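Local coordinates for protein teicoplanin pseudoaglycone deacetylases Orf2 (Actinoplanes teichomyceticus, PDB 3DFF) that probably removes an acetyl group from the sugar of a teicoplanin pseudoaglycone as a zinc-dependent deacetylase, a step in building the lipoglycopeptide antibiotic, at residues A[76-81]-A[229-234]; A[84-89]-A[223-228]; A[153-158]-A[165-170]; A[171-176]-A[199-204]; A[203-208]-A[266-271]. One frame throughout, in Å; residues are numbered along the deposited sequence.

Interaction 1 (A[76-81]-A[229-234]); sequences RKEDIA and YSSQMV
Tyr229 lies alongside Asp79, the two side chains pointing the same way, and its hydroxyl OH gives a short hydrogen bond of 2.6 Å to Asp79 OD1. That oxygen is met on its anti side, 21° out of the carboxylate plane, and it sits at the edge of the tyrosine ring. Nearer the backbone, Tyr229 CD1 rests 3.9 Å from Glu78 CB, while Glu78 O lies over one face of the ring. The other oxygen of Asp79, OD2, takes a hydrogen bond from His92 NE2, so each carboxylate oxygen has a partner. This joins helix 71-85 of the PIG-L-type deacetylase domain to the turn leading into helix 233-237, with the side chain of Tyr229 about 10 Å from the bound zinc ion. Ser230 CB barely touches Glu78 OE2, at 3.8 Å. Ser231 takes hold of the carboxylate of Glu78 twice. Its OG, set between backbone N and carbonyl carbon (chi1 61°), which turns it to the carboxylate, donates to the syn lone pair of Glu78 OE1 at 2.7 Å. Its N donates to Glu78 OE2 at 2.8 Å from above the carboxylate plane. Gln232 NE2 in turn donates to Ser231 OG.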
# COMPACT_ATOMS: atom_id res chain seq x y z
N ARG A 76 -10.42 -5.03 7.29
CA ARG A 76 -11.28 -4.59 6.23
C ARG A 76 -12.25 -3.54 6.76
O ARG A 76 -12.50 -2.55 6.07
CB ARG A 76 -12.10 -5.74 5.66
CG ARG A 76 -11.34 -6.54 4.61
CD ARG A 76 -12.26 -7.64 4.07
NE ARG A 76 -11.60 -8.43 3.04
CZ ARG A 76 -12.25 -9.15 2.13
NH1 ARG A 76 -13.58 -9.13 2.11
NH2 ARG A 76 -11.59 -9.85 1.23
N LYS A 77 -12.79 -3.77 7.96
CA LYS A 77 -13.72 -2.79 8.56
C LYS A 77 -13.03 -1.46 8.84
O LYS A 77 -13.60 -0.40 8.58
CB LYS A 77 -14.38 -3.34 9.82
CG LYS A 77 -15.35 -4.47 9.52
CD LYS A 77 -16.04 -4.96 10.79
CE LYS A 77 -17.11 -5.98 10.44
NZ LYS A 77 -17.66 -6.63 11.66
N GLU A 78 -11.79 -1.52 9.31
CA GLU A 78 -10.99 -0.30 9.51
C GLU A 78 -10.80 0.47 8.21
O GLU A 78 -10.92 1.70 8.18
CB GLU A 78 -9.61 -0.62 10.08
CG GLU A 78 -9.61 -1.08 11.50
CD GLU A 78 -8.24 -1.51 11.99
OE1 GLU A 78 -7.27 -1.58 11.19
OE2 GLU A 78 -8.16 -1.82 13.19
N ASP A 79 -10.49 -0.26 7.14
CA ASP A 79 -10.24 0.33 5.84
C ASP A 79 -11.49 1.03 5.31
O ASP A 79 -11.42 2.12 4.74
CB ASP A 79 -9.78 -0.75 4.87
CG ASP A 79 -9.32 -0.20 3.53
OD1 ASP A 79 -8.33 0.58 3.48
OD2 ASP A 79 -9.93 -0.58 2.51
N ILE A 80 -12.65 0.40 5.51
CA ILE A 80 -13.89 1.00 5.05
C ILE A 80 -14.18 2.29 5.82
O ILE A 80 -14.58 3.28 5.21
CB ILE A 80 -15.05 0.00 5.17
CG1 ILE A 80 -14.81 -1.16 4.20
CG2 ILE A 80 -16.41 0.68 4.90
CD1 ILE A 80 -15.74 -2.37 4.46
N ALA A 81 -13.95 2.28 7.13
CA ALA A 81 -14.10 3.48 7.96
C ALA A 81 -13.14 4.58 7.48
O ALA A 81 -13.56 5.72 7.25
CB ALA A 81 -13.89 3.16 9.43
N TYR A 229 -7.43 3.16 11.36
CA TYR A 229 -6.69 1.89 11.37
C TYR A 229 -6.18 1.58 12.76
O TYR A 229 -4.95 1.56 13.00
CB TYR A 229 -5.55 1.87 10.33
CG TYR A 229 -6.02 2.01 8.91
CD1 TYR A 229 -6.60 0.92 8.23
CD2 TYR A 229 -5.89 3.21 8.23
CE1 TYR A 229 -6.99 1.03 6.89
CE2 TYR A 229 -6.31 3.35 6.92
CZ TYR A 229 -6.87 2.26 6.25
OH TYR A 229 -7.27 2.43 4.95
N SER A 230 -7.11 1.32 13.68
CA SER A 230 -6.76 1.17 15.10
C SER A 230 -5.70 0.10 15.29
O SER A 230 -4.79 0.26 16.09
CB SER A 230 -7.98 0.79 15.92
OG SER A 230 -9.03 1.69 15.70
N SER A 231 -5.82 -0.99 14.53
CA SER A 231 -4.91 -2.13 14.70
C SER A 231 -3.45 -1.78 14.43
O SER A 231 -2.54 -2.43 14.94
CB SER A 231 -5.33 -3.27 13.76
OG SER A 231 -5.26 -2.85 12.42
N GLN A 232 -3.23 -0.74 13.62
CA GLN A 232 -1.90 -0.36 13.18
C GLN A 232 -1.29 0.77 13.99
O GLN A 232 -0.11 1.05 13.84
CB GLN A 232 -1.96 0.05 11.71
CG GLN A 232 -2.59 -1.00 10.81
CD GLN A 232 -1.87 -2.34 10.86
OE1 GLN A 232 -0.65 -2.42 10.63
NE2 GLN A 232 -2.63 -3.41 11.15
N MSE A 233 -2.07 1.40 14.85
CA MSE A 233 -1.58 2.59 15.54
C MSE A 233 -0.31 2.35 16.38
O MSE A 233 0.67 3.10 16.25
CB MSE A 233 -2.69 3.27 16.34
CG MSE A 233 -3.63 4.15 15.49
SE MSE A 233 -2.77 5.24 14.08
CE MSE A 233 -3.11 4.04 12.56
N VAL A 234 -0.31 1.31 17.22
CA VAL A 234 0.86 1.05 18.08
C VAL A 234 2.09 0.80 17.22
O VAL A 234 3.15 1.39 17.44
CB VAL A 234 0.60 -0.09 19.10
CG1 VAL A 234 1.88 -0.45 19.88
CG2 VAL A 234 -0.52 0.31 20.06

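Interaction 2 (A[84-89]-A[223-228]); sequences DHLRVA and FQAVER
His85 and Gln224 make the one hydrogen bond between 84-89 and 223-228. His85 NE2 donates to Gln224 OE1 at 2.7 Å with an N-H...O angle of 160°, and both ends are well aimed: the oxygen lies in the plane of the imidazole, and the donor falls on a lone pair in the plane of the amide. Ring and amide are nonetheless turned well out of each other's plane. With CG anti to the backbone N (chi1 -163°), the imidazole is sent off toward 223-228.

Arg228 lays its guanidinium over one face of the His85 ring, its CZ 3.6 Å above the plane and displaced toward the rim; the side chains cross at about a right angle, with the two planes 37° apart. NH2 comes within 3.3 Å of His85 ND1, but at an angle too poor for a hydrogen bond. Arg228 NH1 instead donates to Gln224 O at 3.0 Å, from above the carbonyl plane, tying the arginine back to Gln224.

Here the end of helix 71-85, closed by a Schellman motif with Arg87 at positive phi, meets the end of helix 216-226. Gln221 NE2 of the latter also bonds to His85 O.

The apolar part is small: Leu86 CD2 packs 3.8 Å from Ala225 CB. Beyond it lies helix 19-33, where Ala29 touches Leu86 and Val21 touches Ala225.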
# COMPACT_ATOMS: atom_id res chain seq x y z
N ASP A 84 -14.23 5.74 3.94
CA ASP A 84 -15.49 6.49 4.15
C ASP A 84 -15.18 7.89 4.69
O ASP A 84 -15.81 8.87 4.28
CB ASP A 84 -16.42 5.78 5.14
CG ASP A 84 -17.18 4.60 4.54
OD1 ASP A 84 -17.12 4.37 3.33
OD2 ASP A 84 -17.85 3.90 5.34
N HIS A 85 -14.21 8.00 5.60
CA HIS A 85 -13.85 9.30 6.16
C HIS A 85 -13.28 10.25 5.11
O HIS A 85 -13.53 11.48 5.18
CB HIS A 85 -12.89 9.17 7.34
CG HIS A 85 -12.82 10.40 8.19
ND1 HIS A 85 -13.81 10.75 9.09
CD2 HIS A 85 -11.88 11.38 8.26
CE1 HIS A 85 -13.48 11.88 9.68
NE2 HIS A 85 -12.32 12.29 9.20
N LEU A 86 -12.52 9.71 4.16
CA LEU A 86 -11.97 10.47 3.01
C LEU A 86 -13.03 10.70 1.93
O LEU A 86 -12.76 11.36 0.91
CB LEU A 86 -10.76 9.76 2.40
CG LEU A 86 -9.56 9.56 3.31
CD1 LEU A 86 -8.46 8.82 2.55
CD2 LEU A 86 -9.04 10.91 3.79
N ARG A 87 -14.20 10.12 2.17
CA ARG A 87 -15.36 10.14 1.28
C ARG A 87 -15.06 9.47 -0.06
O ARG A 87 -15.48 9.92 -1.12
CB ARG A 87 -15.93 11.58 1.16
CG ARG A 87 -16.07 12.26 2.53
CD ARG A 87 -16.66 13.66 2.40
NE ARG A 87 -18.11 13.62 2.40
CZ ARG A 87 -18.89 14.16 3.34
NH1 ARG A 87 -18.35 14.81 4.36
NH2 ARG A 87 -20.21 14.07 3.24
N VAL A 88 -14.32 8.36 -0.00
CA VAL A 88 -13.95 7.61 -1.22
C VAL A 88 -14.37 6.11 -1.15
O VAL A 88 -14.58 5.57 -0.06
CB VAL A 88 -12.42 7.71 -1.55
CG1 VAL A 88 -11.96 9.16 -1.65
CG2 VAL A 88 -11.59 6.97 -0.52
N ALA A 89 -14.48 5.47 -2.31
CA ALA A 89 -14.93 4.06 -2.44
C ALA A 89 -13.79 3.07 -2.20
O ALA A 89 -12.61 3.39 -2.43
CB ALA A 89 -15.51 3.83 -3.84
N PHE A 223 -5.08 12.52 8.37
CA PHE A 223 -4.64 12.04 9.68
C PHE A 223 -5.78 11.41 10.49
O PHE A 223 -5.57 10.40 11.15
CB PHE A 223 -3.93 13.16 10.48
CG PHE A 223 -2.55 13.51 9.95
CD1 PHE A 223 -2.06 12.99 8.76
CD2 PHE A 223 -1.75 14.41 10.67
CE1 PHE A 223 -0.78 13.34 8.27
CE2 PHE A 223 -0.48 14.77 10.20
CZ PHE A 223 0.01 14.24 9.00
N GLN A 224 -6.98 11.99 10.42
CA GLN A 224 -8.16 11.39 11.06
C GLN A 224 -8.44 10.02 10.44
O GLN A 224 -8.79 9.08 11.15
CB GLN A 224 -9.39 12.29 10.91
CG GLN A 224 -9.37 13.52 11.82
CD GLN A 224 -10.31 14.62 11.36
OE1 GLN A 224 -11.18 14.41 10.51
NE2 GLN A 224 -10.14 15.80 11.93
N ALA A 225 -8.28 9.91 9.13
CA ALA A 225 -8.51 8.64 8.42
C ALA A 225 -7.49 7.58 8.86
O ALA A 225 -7.85 6.44 9.15
CB ALA A 225 -8.49 8.83 6.92
N VAL A 226 -6.22 7.96 8.91
CA VAL A 226 -5.19 7.07 9.44
C VAL A 226 -5.61 6.51 10.81
O VAL A 226 -5.46 5.32 11.08
CB VAL A 226 -3.81 7.77 9.52
CG1 VAL A 226 -2.80 6.91 10.27
CG2 VAL A 226 -3.30 8.11 8.13
N GLU A 227 -6.20 7.35 11.66
CA GLU A 227 -6.59 6.90 12.98
C GLU A 227 -7.65 5.79 12.99
O GLU A 227 -7.84 5.14 14.01
CB GLU A 227 -7.05 8.08 13.84
CG GLU A 227 -5.91 9.02 14.13
CD GLU A 227 -6.31 10.19 14.99
OE1 GLU A 227 -7.32 10.86 14.68
OE2 GLU A 227 -5.61 10.45 15.98
N ARG A 228 -8.34 5.61 11.87
CA ARG A 228 -9.37 4.57 11.77
C ARG A 228 -8.70 3.21 11.76
O ARG A 228 -9.33 2.22 12.13
CB ARG A 228 -10.24 4.75 10.53
CG ARG A 228 -11.53 5.51 10.78
CD ARG A 228 -11.27 6.95 11.12
NE ARG A 228 -12.52 7.69 11.32
CZ ARG A 228 -12.58 8.84 12.00
NH1 ARG A 228 -11.48 9.36 12.52
NH2 ARG A 228 -13.75 9.46 12.17

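Interaction 3 (A[153-158]-A[165-170]); sequences VTCAAI and EATRDA
Arg168 reaches across to 153-158 along most of its length. Its CB starts 3.3 Å from Cys155 O, and also packs against Cys155 SG at 4.3 Å. CG, anti to the backbone N (chi1 174°), comes to 3.2 Å from the same carbonyl oxygen. At CD the neighbour changes to Ala156 O. The bend about the CG-CD bond (chi3 65°) then sets NE toward Asp169, the next residue of the helix, where it and NH2 both donate to OD1. This is a side-on salt bridge to a single oxygen, with that atom in the guanidinium plane and both nitrogens arriving from the same face of the carboxylate.

The remaining nitrogen, NH1, crosses to Ala156 O in a hydrogen bond of 3.0 Å, the donor tilted 32° from the carbonyl plane. It also lies 3.6 Å from Ala157 CB. A water accepts from NH1 while donating to Ala157 O and to Glu165 OE2, which carries the polar network back to the preceding turn.

The two segments belong to the beta-alpha-beta unit of strand 151-155, helix 162-178 and strand 182-185; strand 153-155 and helix 165-170 run roughly antiparallel. The first turn of helix 162-178 supplies His164, a zinc ligand together with His16 and Asp19; Ala157 and Cys155 both touch its side chain. One residue before Cys155, Thr154 OG1 meets Thr167 CG2 at 3.5 Å, but its hydrogen bond goes to Ile13 O of the neighbouring strand. Thr167 OG1 bonds to Asp163 O. Ala157 CB also packs on Glu165 CG at 3.7 Å.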
# COMPACT_ATOMS: atom_id res chain seq x y z
N VAL A 153 -2.78 5.14 -9.39
CA VAL A 153 -1.66 5.41 -8.47
C VAL A 153 -1.46 4.20 -7.57
O VAL A 153 -2.43 3.66 -7.04
CB VAL A 153 -1.86 6.67 -7.61
CG1 VAL A 153 -0.55 7.05 -6.91
CG2 VAL A 153 -2.34 7.87 -8.47
N THR A 154 -0.21 3.80 -7.41
CA THR A 154 0.11 2.66 -6.54
C THR A 154 1.41 2.96 -5.81
O THR A 154 1.91 4.08 -5.88
CB THR A 154 0.18 1.34 -7.32
OG1 THR A 154 0.21 0.27 -6.37
CG2 THR A 154 1.42 1.28 -8.21
N CYS A 155 1.96 1.97 -5.11
CA CYS A 155 3.10 2.24 -4.24
C CYS A 155 4.43 2.13 -4.97
O CYS A 155 4.59 1.32 -5.89
CB CYS A 155 3.10 1.28 -3.05
SG CYS A 155 3.17 -0.48 -3.55
N ALA A 156 5.41 2.94 -4.54
CA ALA A 156 6.77 2.78 -5.03
C ALA A 156 7.48 1.53 -4.48
O ALA A 156 8.50 1.11 -5.04
CB ALA A 156 7.60 4.04 -4.67
N ALA A 157 6.96 0.97 -3.39
CA ALA A 157 7.58 -0.15 -2.67
C ALA A 157 8.93 0.25 -2.05
O ALA A 157 9.82 -0.58 -1.92
CB ALA A 157 7.70 -1.44 -3.54
N ILE A 158 9.04 1.51 -1.66
CA ILE A 158 10.13 1.90 -0.75
C ILE A 158 9.98 1.06 0.52
O ILE A 158 8.87 0.90 1.04
CB ILE A 158 10.07 3.40 -0.47
CG1 ILE A 158 10.41 4.18 -1.75
CG2 ILE A 158 11.02 3.81 0.68
CD1 ILE A 158 9.93 5.63 -1.74
N GLU A 165 6.17 -4.75 -3.46
CA GLU A 165 6.81 -4.98 -4.77
C GLU A 165 5.89 -5.74 -5.72
O GLU A 165 5.82 -5.38 -6.90
CB GLU A 165 8.15 -5.70 -4.59
CG GLU A 165 9.13 -4.85 -3.82
CD GLU A 165 10.54 -5.40 -3.77
OE1 GLU A 165 10.74 -6.60 -4.06
OE2 GLU A 165 11.45 -4.63 -3.42
N ALA A 166 5.20 -6.76 -5.24
CA ALA A 166 4.25 -7.50 -6.10
C ALA A 166 3.13 -6.60 -6.62
O ALA A 166 2.77 -6.67 -7.80
CB ALA A 166 3.65 -8.67 -5.34
N THR A 167 2.60 -5.74 -5.75
CA THR A 167 1.52 -4.84 -6.12
C THR A 167 2.00 -3.87 -7.20
O THR A 167 1.34 -3.66 -8.22
CB THR A 167 1.03 -4.06 -4.89
OG1 THR A 167 0.47 -5.00 -3.95
CG2 THR A 167 -0.02 -3.03 -5.28
N ARG A 168 3.17 -3.27 -6.94
CA ARG A 168 3.71 -2.25 -7.81
C ARG A 168 3.97 -2.85 -9.19
O ARG A 168 3.53 -2.30 -10.20
CB ARG A 168 4.99 -1.66 -7.22
CG ARG A 168 5.71 -0.68 -8.17
CD ARG A 168 7.16 -0.52 -7.78
NE ARG A 168 7.91 -1.78 -7.96
CZ ARG A 168 9.07 -2.05 -7.36
NH1 ARG A 168 9.63 -1.18 -6.52
NH2 ARG A 168 9.65 -3.22 -7.58
N ASP A 169 4.66 -3.99 -9.22
CA ASP A 169 5.03 -4.63 -10.49
C ASP A 169 3.75 -5.01 -11.26
O ASP A 169 3.62 -4.70 -12.44
CB ASP A 169 5.93 -5.84 -10.26
CG ASP A 169 7.32 -5.46 -9.73
OD1 ASP A 169 7.63 -4.25 -9.59
OD2 ASP A 169 8.13 -6.37 -9.49
N ALA A 170 2.81 -5.66 -10.59
CA ALA A 170 1.55 -6.05 -11.24
C ALA A 170 0.82 -4.83 -11.82
O ALA A 170 0.30 -4.88 -12.94
CB ALA A 170 0.65 -6.76 -10.27
O HOH W 1 11.30 -1.97 -3.94

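Interaction 4 (A[171-176]-A[199-204]); sequences ALFATH and ELPQGF
Leu172 meets the loop at two places. Its CB stands over the centre of one face of the Phe204 ring, a CH-pi contact 4.1 Å from the centroid and 11° off the normal. Its CD1 reaches on to Pro201 CD at 3.7 Å and, more loosely, to CD2 of Leu200; the leucine crosses both of those side chains at about a right angle.

Phe173, one residue on, brings its ring against the same proline, at CB: CE1 lies 3.9 Å from that atom. The edge of the same ring carries CD1 to 4.1 Å from Phe204 CE2.

The loop 199-204 follows strand 182-185 in the chain, leads into strand 204-211, and packs on helix 162-178. It closes with a type II beta turn from Pro201 to Phe204, in which Gly203 takes the positive-phi position and Phe204 N bonds back to Pro201 O. Val133 of helix 126-147 also touches Phe173, and Val267 of strand 263-269 touches both Leu172 and Phe204.

His176, with CG anti to its backbone N (chi1 -178°), receives the edge of Phe204 on its ring face in an offset edge-to-face pair. The centroids are 5.4 Å apart and the planes at 83°, while His176 CB lies 3.8 Å from Phe204 CZ, near the plane of the phenyl ring.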
# COMPACT_ATOMS: atom_id res chain seq x y z
N ALA A 171 0.76 -3.75 -11.05
CA ALA A 171 0.13 -2.50 -11.55
C ALA A 171 0.86 -1.93 -12.77
O ALA A 171 0.21 -1.44 -13.71
CB ALA A 171 0.03 -1.45 -10.44
N LEU A 172 2.20 -1.99 -12.78
CA LEU A 172 2.99 -1.49 -13.92
C LEU A 172 2.67 -2.31 -15.16
O LEU A 172 2.41 -1.76 -16.24
CB LEU A 172 4.48 -1.52 -13.61
CG LEU A 172 4.92 -0.50 -12.55
CD1 LEU A 172 6.45 -0.60 -12.36
CD2 LEU A 172 4.54 0.94 -12.86
N PHE A 173 2.66 -3.64 -15.01
CA PHE A 173 2.36 -4.52 -16.13
C PHE A 173 0.95 -4.29 -16.66
O PHE A 173 0.76 -4.17 -17.89
CB PHE A 173 2.57 -6.00 -15.76
CG PHE A 173 3.97 -6.33 -15.30
CD1 PHE A 173 5.07 -5.65 -15.79
CD2 PHE A 173 4.18 -7.38 -14.39
CE1 PHE A 173 6.36 -5.97 -15.36
CE2 PHE A 173 5.46 -7.70 -13.96
CZ PHE A 173 6.55 -6.99 -14.45
N ALA A 174 -0.02 -4.24 -15.76
CA ALA A 174 -1.43 -4.11 -16.15
C ALA A 174 -1.66 -2.77 -16.85
O ALA A 174 -2.23 -2.74 -17.93
CB ALA A 174 -2.35 -4.28 -14.95
N THR A 175 -1.17 -1.68 -16.25
CA THR A 175 -1.35 -0.33 -16.82
C THR A 175 -0.62 -0.18 -18.15
O THR A 175 -1.08 0.55 -19.04
CB THR A 175 -0.92 0.82 -15.86
OG1 THR A 175 0.46 0.66 -15.49
CG2 THR A 175 -1.83 0.91 -14.63
N HIS A 176 0.51 -0.85 -18.29
CA HIS A 176 1.26 -0.81 -19.54
C HIS A 176 0.44 -1.47 -20.65
O HIS A 176 0.25 -0.87 -21.72
CB HIS A 176 2.60 -1.51 -19.37
CG HIS A 176 3.46 -1.47 -20.59
ND1 HIS A 176 4.31 -2.50 -20.92
CD2 HIS A 176 3.59 -0.53 -21.56
CE1 HIS A 176 4.94 -2.19 -22.04
NE2 HIS A 176 4.52 -1.01 -22.45
N GLU A 199 14.19 -0.26 -7.43
CA GLU A 199 14.51 -0.91 -8.69
C GLU A 199 13.19 -1.36 -9.30
O GLU A 199 12.48 -2.19 -8.72
CB GLU A 199 15.45 -2.11 -8.44
CG GLU A 199 15.64 -3.07 -9.64
CD GLU A 199 16.93 -2.83 -10.44
OE1 GLU A 199 16.97 -3.19 -11.64
OE2 GLU A 199 17.90 -2.29 -9.86
N LEU A 200 12.85 -0.79 -10.45
CA LEU A 200 11.62 -1.12 -11.17
C LEU A 200 11.88 -2.27 -12.16
O LEU A 200 13.02 -2.52 -12.53
CB LEU A 200 11.12 0.11 -11.92
CG LEU A 200 10.70 1.30 -11.04
CD1 LEU A 200 10.25 2.47 -11.90
CD2 LEU A 200 9.58 0.93 -10.04
N PRO A 201 10.82 -2.95 -12.61
CA PRO A 201 11.04 -3.96 -13.66
C PRO A 201 11.59 -3.33 -14.93
O PRO A 201 11.31 -2.16 -15.21
CB PRO A 201 9.64 -4.54 -13.92
CG PRO A 201 8.82 -4.16 -12.71
CD PRO A 201 9.41 -2.87 -12.19
N GLN A 202 12.34 -4.13 -15.67
CA GLN A 202 12.99 -3.67 -16.91
C GLN A 202 11.98 -2.98 -17.81
O GLN A 202 10.85 -3.44 -17.97
CB GLN A 202 13.65 -4.85 -17.63
CG GLN A 202 14.54 -4.46 -18.82
CD GLN A 202 15.93 -3.91 -18.42
OE1 GLN A 202 16.64 -3.34 -19.27
NE2 GLN A 202 16.31 -4.08 -17.16
N GLY A 203 12.39 -1.85 -18.38
CA GLY A 203 11.54 -1.11 -19.29
C GLY A 203 10.78 0.06 -18.71
O GLY A 203 10.22 0.86 -19.46
N PHE A 204 10.71 0.16 -17.38
CA PHE A 204 10.04 1.27 -16.70
C PHE A 204 11.01 2.15 -15.93
O PHE A 204 12.00 1.67 -15.41
CB PHE A 204 9.01 0.74 -15.69
CG PHE A 204 7.92 -0.09 -16.29
CD1 PHE A 204 6.76 0.53 -16.82
CD2 PHE A 204 8.04 -1.47 -16.35
CE1 PHE A 204 5.74 -0.24 -17.39
CE2 PHE A 204 7.03 -2.24 -16.92
CZ PHE A 204 5.87 -1.63 -17.43

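Interaction 5 (A[203-208]-A[266-271]); sequences GFRLGS and PVVRSD
Arg269 brings its guanidinium over the ring of Phe204, standing nearly upright on it with the two planes 86° apart. NH1 is the atom that touches, 3.2 Å above the ring plane and displaced toward the rim, nearest Phe204 CZ. CZ of the arginine lies 4.6 Å from the ring centroid, which makes a cation-pi pair. Bends at chi2 and chi3 (-68° and -66°) set CD and NE beside Gly203 O, and that oxygen lies over one face of the guanidinium. It is in poor geometry for hydrogen bonds to Arg269 NE or NH1; it accepts from Ser270 N at 2.8 Å and also bonds to Ser273 OG.

Arg205 and Val268 lie on one face of the sheet and cross obliquely. Val268 CG2 lies over the centre of the Arg205 guanidinium, 3.8 Å from CZ. A water accepts from Arg205 NE and donates to Arg269 O and Asp271 OD1, bridging the arginine to the end of the other strand. Leu206 and Val267 lie on the other face, where CD2 and CG2 meet loosely.

The backbones form an antiparallel ladder. Arg205 and Val268 are a hydrogen-bonded pair, with nearly straight bonds of 2.9 Å from Arg205 N to Val268 O and from Val268 N to Arg205 O. Gly207 N donates to Pro266 O, and Pro266 CG packs on Gly207 CA.

Strand 204-211 is the outermost strand on this side of the mixed sheet. Strand 263-269 separates it from strand 182-185, and helix 162-178 packs against Phe204 and Val267.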
# COMPACT_ATOMS: atom_id res chain seq x y z
N GLY A 203 12.39 -1.85 -18.38
CA GLY A 203 11.54 -1.11 -19.29
C GLY A 203 10.78 0.06 -18.71
O GLY A 203 10.22 0.86 -19.46
N PHE A 204 10.71 0.16 -17.38
CA PHE A 204 10.04 1.27 -16.70
C PHE A 204 11.01 2.15 -15.93
O PHE A 204 12.00 1.67 -15.41
CB PHE A 204 9.01 0.74 -15.69
CG PHE A 204 7.92 -0.09 -16.29
CD1 PHE A 204 6.76 0.53 -16.82
CD2 PHE A 204 8.04 -1.47 -16.35
CE1 PHE A 204 5.74 -0.24 -17.39
CE2 PHE A 204 7.03 -2.24 -16.92
CZ PHE A 204 5.87 -1.63 -17.43
N ARG A 205 10.69 3.44 -15.84
CA ARG A 205 11.46 4.36 -15.00
C ARG A 205 10.63 5.49 -14.43
O ARG A 205 9.54 5.79 -14.92
CB ARG A 205 12.67 4.91 -15.76
CG ARG A 205 12.29 5.91 -16.80
CD ARG A 205 13.53 6.59 -17.35
NE ARG A 205 13.14 7.53 -18.39
CZ ARG A 205 12.80 8.79 -18.16
NH1 ARG A 205 12.84 9.29 -16.93
NH2 ARG A 205 12.44 9.57 -19.16
N LEU A 206 11.14 6.09 -13.37
CA LEU A 206 10.44 7.20 -12.74
C LEU A 206 10.72 8.51 -13.43
O LEU A 206 11.86 8.81 -13.76
CB LEU A 206 10.86 7.34 -11.28
CG LEU A 206 10.65 6.14 -10.38
CD1 LEU A 206 11.21 6.48 -9.01
CD2 LEU A 206 9.18 5.83 -10.32
N GLY A 207 9.68 9.31 -13.61
CA GLY A 207 9.87 10.69 -14.05
C GLY A 207 10.19 11.57 -12.86
O GLY A 207 10.46 11.07 -11.75
N SER A 208 10.15 12.88 -13.10
CA SER A 208 10.38 13.85 -12.04
C SER A 208 9.29 13.80 -10.96
O SER A 208 8.10 13.66 -11.26
CB SER A 208 10.47 15.27 -12.63
OG SER A 208 11.45 15.31 -13.65
N PRO A 266 5.66 10.03 -11.75
CA PRO A 266 5.02 9.33 -12.87
C PRO A 266 5.92 8.18 -13.28
O PRO A 266 7.14 8.27 -13.12
CB PRO A 266 4.98 10.40 -13.96
CG PRO A 266 6.19 11.27 -13.67
CD PRO A 266 6.30 11.30 -12.16
N VAL A 267 5.34 7.09 -13.78
CA VAL A 267 6.12 5.99 -14.32
C VAL A 267 6.00 6.02 -15.84
O VAL A 267 4.88 6.00 -16.38
CB VAL A 267 5.63 4.62 -13.84
CG1 VAL A 267 6.63 3.55 -14.26
CG2 VAL A 267 5.49 4.63 -12.35
N VAL A 268 7.14 6.07 -16.50
CA VAL A 268 7.17 6.14 -17.95
C VAL A 268 8.03 5.01 -18.49
O VAL A 268 8.70 4.29 -17.73
CB VAL A 268 7.66 7.53 -18.42
CG1 VAL A 268 6.76 8.64 -17.86
CG2 VAL A 268 9.13 7.74 -18.01
N ARG A 269 8.00 4.80 -19.81
CA ARG A 269 8.83 3.78 -20.41
C ARG A 269 10.27 4.28 -20.59
O ARG A 269 10.50 5.45 -20.95
CB ARG A 269 8.24 3.33 -21.76
CG ARG A 269 6.87 2.69 -21.62
CD ARG A 269 6.96 1.35 -20.90
NE ARG A 269 7.70 0.39 -21.69
CZ ARG A 269 8.02 -0.85 -21.33
NH1 ARG A 269 7.67 -1.33 -20.13
NH2 ARG A 269 8.69 -1.64 -22.15
N SER A 270 11.21 3.39 -20.31
CA SER A 270 12.62 3.68 -20.47
C SER A 270 12.94 3.91 -21.95
O SER A 270 12.23 3.39 -22.82
CB SER A 270 13.46 2.51 -19.96
OG SER A 270 13.25 2.33 -18.57
N ASP A 271 14.00 4.67 -22.22
CA ASP A 271 14.51 4.74 -23.59
C ASP A 271 14.97 3.37 -24.09
O ASP A 271 15.45 2.53 -23.31
CB ASP A 271 15.60 5.82 -23.73
CG ASP A 271 15.07 7.22 -23.48
OD1 ASP A 271 13.84 7.42 -23.48
OD2 ASP A 271 15.88 8.14 -23.28
O HOH W 2 14.34 -0.00 -17.70
O HOH W 3 12.33 7.49 -20.98

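In the fold
Interactions 1 and 3 are buried, interaction 2 is partly so, and interactions 4 and 5 lie at the surface. Interactions 1 and 2 both use helix 71-85 and touch each other, Ala81 packing on Arg228; they bring the segments around 223-234 onto helix 71-85 through carboxylate, imidazole and amide bonds. Interactions 3 and 4 share helix 162-178: next to the zinc site the contact is polar and arginine-led, whereas further along the helix it turns to rings and aliphatic groups. Interaction 5 continues from interaction 4 through Gly203 and Phe204, and adds backbone ladder bonds to its side-chain contacts at the sheet's edge, some 33 Å between centres from interaction 1.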